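Local coordinates for protein glucose-1-phosphate uridylyltransferase (Sphingomonas elodea, PDB 2UX8) that probably catalyses the transfer of a uridylyl group from UTP to alpha-D-glucose 1-phosphate, yielding UDP-glucose and diphosphate, at residues Val43-Pro46 / Leu47-Ala51; Asp173-Thr176 / His177-Gly180. All coordinates share one frame; numbering follows the deposited sequence.

Contact 1. Residues Val43-Pro46 / Leu47-Ala51; sequences VDRP and LIQYA
Pro46, the N-cap residue, begins the helix with its carbonyl: O accepts a weak bond from Tyr50 N at 3.4 Å and another weak one from Gln49 N at 2.8 Å, and the chain, extended at Arg45 and Pro46, passes directly into the first turn of helix 47-57. Arg45, just before the cap, folds back over this turn. Its aliphatic part lies across the Tyr50 ring, with CD over one face, 4.0 Å from the ring centroid and displaced toward the phenol end, a CH-pi contact. CG comes within 3.4 Å of Tyr50 OH. The guanidinium is carried onward past the ring, its plane turned 78° from that of the phenol; any cation-pi attraction is long and at most weak. Beneath one face of this group lies Gln49 CG, 3.4 Å from Arg45 NH1. Gln49 reaches that place because CG is anti to its backbone N (chi1 -175°), while the bend at chi2 turns the amide aside. Its CB packs alongside the proline ring, 3.6 Å from Pro46 CG. The polar ends find partners farther along the chain: Arg45 forms a salt bridge with Asp53, and the Gln49 amide bonds to His77, Asp53 and Gly100 O. Pro30 and Ala31 of the second subunit pack on Arg45 and Pro46. The start of the helix and the loop before it pack on helix 72-77 through Ile48 and Pro46, and on helix 267-279 through Tyr50 and Val43, while Ile48 and Ala51 rest on strand 16-21.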
loop_
_atom_site.group_PDB
_atom_site.type_symbol
_atom_site.label_atom_id
_atom_site.label_comp_id
_atom_site.label_asym_id
_atom_site.label_seq_id
_atom_site.Cartn_x
_atom_site.Cartn_y
_atom_site.Cartn_z
ATOM N N VAL C 43 4.151 22.815 8.187
ATOM C CA VAL C 43 3.096 23.815 8.363
ATOM C C VAL C 43 2.114 23.223 7.410
ATOM O O VAL C 43 1.000 22.860 7.749
ATOM C CB VAL C 43 3.489 25.240 7.891
ATOM C CG1 VAL C 43 2.243 26.064 7.712
ATOM C CG2 VAL C 43 4.377 25.927 8.921
ATOM N N ASP C 44 2.585 23.076 6.192
ATOM C CA ASP C 44 1.760 22.498 5.173
ATOM C C ASP C 44 2.552 21.649 4.212
ATOM O O ASP C 44 2.027 21.218 3.193
ATOM C CB ASP C 44 0.978 23.577 4.428
ATOM C CG ASP C 44 1.844 24.711 3.974
ATOM O OD1 ASP C 44 3.024 24.712 4.327
ATOM O OD2 ASP C 44 1.350 25.606 3.272
ATOM N N ARG C 45 3.821 21.418 4.529
ATOM C CA ARG C 45 4.652 20.562 3.701
ATOM C C ARG C 45 5.362 19.561 4.593
ATOM O O ARG C 45 5.725 19.872 5.727
ATOM C CB ARG C 45 5.721 21.349 2.926
ATOM C CG ARG C 45 5.510 22.833 2.847
ATOM C CD ARG C 45 6.490 23.458 1.883
ATOM N NE ARG C 45 5.961 23.511 0.529
ATOM C CZ ARG C 45 6.681 23.265 -0.554
ATOM N NH1 ARG C 45 7.947 22.944 -0.427
ATOM N NH2 ARG C 45 6.155 23.351 -1.762
ATOM N N PRO C 46 5.564 18.336 4.094
ATOM C CA PRO C 46 6.250 17.309 4.878
ATOM C C PRO C 46 7.754 17.541 4.856
ATOM O O PRO C 46 8.283 18.084 3.885
ATOM C CB PRO C 46 5.866 16.023 4.160
ATOM C CG PRO C 46 5.723 16.466 2.726
ATOM C CD PRO C 46 4.985 17.765 2.864
ATOM N N LEU C 47 8.439 17.119 5.915
ATOM C CA LEU C 47 9.889 17.257 6.019
ATOM C C LEU C 47 10.674 16.936 4.740
ATOM O O LEU C 47 11.553 17.707 4.367
ATOM C CB LEU C 47 10.399 16.396 7.175
ATOM C CG LEU C 47 9.973 16.885 8.560
ATOM C CD1 LEU C 47 10.219 15.809 9.592
ATOM C CD2 LEU C 47 10.740 18.150 8.901
ATOM N N ILE C 48 10.385 15.823 4.061
ATOM C CA ILE C 48 11.128 15.515 2.828
ATOM C C ILE C 48 10.894 16.541 1.742
ATOM O O ILE C 48 11.788 16.789 0.927
ATOM C CB ILE C 48 10.742 14.184 2.173
ATOM C CG1 ILE C 48 9.531 13.609 2.871
ATOM C CG2 ILE C 48 11.938 13.252 2.109
ATOM C CD1 ILE C 48 8.536 13.070 1.893
ATOM N N GLN C 49 9.684 17.104 1.699
ATOM C CA GLN C 49 9.375 18.106 0.691
ATOM C C GLN C 49 10.387 19.244 0.836
ATOM O O GLN C 49 11.034 19.628 -0.143
ATOM C CB GLN C 49 7.951 18.624 0.860
ATOM C CG GLN C 49 7.524 19.571 -0.236
ATOM C CD GLN C 49 7.625 18.946 -1.599
ATOM O OE1 GLN C 49 6.860 18.048 -1.935
ATOM N NE2 GLN C 49 8.580 19.412 -2.401
ATOM N N TYR C 50 10.552 19.756 2.055
ATOM C CA TYR C 50 11.510 20.833 2.284
ATOM C C TYR C 50 12.892 20.426 1.820
ATOM O O TYR C 50 13.595 21.194 1.157
ATOM C CB TYR C 50 11.589 21.200 3.758
ATOM C CG TYR C 50 10.427 22.026 4.233
ATOM C CD1 TYR C 50 9.345 21.425 4.875
ATOM C CD2 TYR C 50 10.392 23.410 4.022
ATOM C CE1 TYR C 50 8.255 22.171 5.297
ATOM C CE2 TYR C 50 9.301 24.168 4.443
ATOM C CZ TYR C 50 8.234 23.533 5.081
ATOM O OH TYR C 50 7.134 24.234 5.511
ATOM N N ALA C 51 13.269 19.205 2.173
ATOM C CA ALA C 51 14.565 18.667 1.825
ATOM C C ALA C 51 14.814 18.571 0.320
ATOM O O ALA C 51 15.912 18.907 -0.147
ATOM C CB ALA C 51 14.736 17.310 2.473
#

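Contact 2. Residues Asp173-Thr176 / His177-Gly180; sequences DDQT and HRYG. With G1P (1-O-phosphono-alpha-D-glucopyranose), chain K.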
loop_
_atom_site.group_PDB
_atom_site.type_symbol
_atom_site.label_atom_id
_atom_site.label_comp_id
_atom_site.label_asym_id
_atom_site.label_seq_id
_atom_site.Cartn_x
_atom_site.Cartn_y
_atom_site.Cartn_z
ATOM N N ASP C 173 28.270 21.864 25.384
ATOM C CA ASP C 173 29.133 20.802 25.889
ATOM C C ASP C 173 28.414 19.501 26.255
ATOM O O ASP C 173 28.899 18.414 25.939
ATOM C CB ASP C 173 29.938 21.303 27.098
ATOM C CG ASP C 173 31.005 22.317 26.715
ATOM O OD1 ASP C 173 31.242 22.510 25.509
ATOM O OD2 ASP C 173 31.620 22.921 27.616
ATOM N N ASP C 174 27.267 19.600 26.917
ATOM C CA ASP C 174 26.528 18.403 27.310
ATOM C C ASP C 174 25.779 17.779 26.143
ATOM O O ASP C 174 25.050 16.804 26.314
ATOM C CB ASP C 174 25.547 18.708 28.457
ATOM C CG ASP C 174 25.386 20.196 28.729
ATOM O OD1 ASP C 174 26.370 20.945 28.592
ATOM O OD2 ASP C 174 24.276 20.620 29.110
ATOM N N GLN C 175 25.992 18.331 24.952
ATOM C CA GLN C 175 25.330 17.867 23.736
ATOM C C GLN C 175 26.256 17.126 22.786
ATOM O O GLN C 175 25.806 16.373 21.923
ATOM C CB GLN C 175 24.757 19.063 22.984
ATOM C CG GLN C 175 23.305 18.910 22.647
ATOM C CD GLN C 175 22.464 18.835 23.893
ATOM O OE1 GLN C 175 22.267 19.837 24.579
ATOM N NE2 GLN C 175 21.978 17.643 24.208
ATOM N N THR C 176 27.550 17.362 22.943
ATOM C CA THR C 176 28.565 16.772 22.080
ATOM C C THR C 176 28.564 15.254 21.891
ATOM O O THR C 176 28.934 14.764 20.825
ATOM C CB THR C 176 29.961 17.222 22.541
ATOM O OG1 THR C 176 30.099 18.625 22.309
ATOM C CG2 THR C 176 31.046 16.504 21.780
ATOM N N HIS C 177 28.145 14.507 22.902
ATOM C CA HIS C 177 28.143 13.052 22.801
ATOM C C HIS C 177 27.059 12.509 21.867
ATOM O O HIS C 177 26.968 11.298 21.661
ATOM C CB HIS C 177 27.964 12.444 24.193
ATOM C CG HIS C 177 26.600 12.664 24.768
ATOM N ND1 HIS C 177 25.588 11.733 24.656
ATOM C CD2 HIS C 177 26.060 13.735 25.398
ATOM C CE1 HIS C 177 24.483 12.223 25.192
ATOM N NE2 HIS C 177 24.742 13.436 25.648
ATOM N N ARG C 178 26.245 13.398 21.302
ATOM C CA ARG C 178 25.159 12.979 20.417
ATOM C C ARG C 178 25.467 13.169 18.939
ATOM O O ARG C 178 24.712 12.710 18.080
ATOM C CB ARG C 178 23.886 13.768 20.719
ATOM C CG ARG C 178 23.580 13.988 22.182
ATOM C CD ARG C 178 22.402 14.945 22.320
ATOM N NE ARG C 178 21.160 14.331 21.865
ATOM C CZ ARG C 178 20.099 15.007 21.443
ATOM N NH1 ARG C 178 20.129 16.330 21.412
ATOM N NH2 ARG C 178 19.010 14.357 21.058
ATOM N N TYR C 179 26.559 13.854 18.632
ATOM C CA TYR C 179 26.888 14.105 17.239
ATOM C C TYR C 179 28.282 13.642 16.892
ATOM O O TYR C 179 29.032 13.177 17.748
ATOM C CB TYR C 179 26.820 15.603 16.928
ATOM C CG TYR C 179 25.570 16.340 17.376
ATOM C CD1 TYR C 179 25.305 16.566 18.729
ATOM C CD2 TYR C 179 24.683 16.870 16.439
ATOM C CE1 TYR C 179 24.193 17.308 19.129
ATOM C CE2 TYR C 179 23.572 17.609 16.831
ATOM C CZ TYR C 179 23.334 17.826 18.173
ATOM O OH TYR C 179 22.247 18.576 18.557
ATOM N N GLY C 180 28.620 13.774 15.616
ATOM C CA GLY C 180 29.954 13.435 15.175
ATOM C C GLY C 180 30.661 14.749 15.418
ATOM O O GLY C 180 30.113 15.806 15.088
HETATM C C1 G1P K . 24.297 11.218 12.123
HETATM C C2 G1P K . 25.834 11.230 12.006
HETATM C C3 G1P K . 26.401 12.179 13.076
HETATM C C4 G1P K . 25.848 13.574 12.805
HETATM C C5 G1P K . 24.306 13.508 12.898
HETATM C C6 G1P K . 23.725 14.901 12.608
HETATM O O1 G1P K . 23.929 10.698 13.421
HETATM O O2 G1P K . 26.327 9.908 12.218
HETATM O O3 G1P K . 27.819 12.210 12.984
HETATM O O4 G1P K . 26.359 14.478 13.784
HETATM O O5 G1P K . 23.784 12.573 11.912
HETATM O O6 G1P K . 22.297 14.871 12.679
HETATM P P G1P K . 22.322 10.488 13.512
HETATM O O1P G1P K . 21.848 9.582 12.436
HETATM O O2P G1P K . 21.957 9.878 14.948
HETATM O O3P G1P K . 21.571 11.907 13.374
#
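The rings of His177 and Tyr179 each present an edge to a backbone carbonyl of 173-176. Asp174 O lies near the plane of the imidazole, 3.4 Å from His177 CD2, while one face of the same ring carries Arg178 CG, displaced toward the rim. Gln175 O meets the edge of the phenol 3.2 Å from Tyr179 CD1, and O4 of the bound glucose 1-phosphate also lies near the plane of that ring, 3.4 Å from Tyr179 CB. With CG of Tyr179 beside its backbone N and opposite the carbonyl carbon (chi1 -49°), the ring reaches back to Gln175, whose side chain runs obliquely to it with CG 4.0 Å from Tyr179 CE1. Arg178 runs beside Gln175 in the same direction, CD resting 3.3 Å from Gln175 NE2, and the amide and guanidinium planes stand 78° apart. With an alanine in place of Arg178, CG would be gone from the His177 face and CD from beside the Gln175 amide, which is likely to be left freer to turn. Two successive bonds close the turn: Arg178 N to Gln175 O at 3.1 Å, and a longer, weak one from Tyr179 N to Thr176 O. Thr176 fills the inner side against Val171, Pro201 and Ala206. The chain then straightens, and Gly180 N donates a nearly linear bond (168°) to G1P O4 at 3.0 Å, while Glu199 and Val212 O hold the same ligand. The chemistry is consistent with the turn contributing to sugar binding through a main-chain N-H, whose aim depends on the course of the backbone.

Contact 1 comes first along the chain and is complete long before contact 2 begins; their centres are 27 Å apart and their nearest atoms about 15 Å, so they do not touch. Both lie in the nucleotidyl transferase range, on elements joined to one mixed sheet. Residues 43-51 lead into helix 47-57, which rests on strand 16-21 of that sheet, whereas 173-180 bridge strands 164-170 and 181-188 near the sugar. Asp142, a residue of the sugar site, has its side chain about 8 Å from that of Leu47 and about 6 Å from that of Tyr179. Contact 1 touches a second subunit and contact 2 the bound sugar, so elements attached to one sheet take part in assembly and in ligand binding.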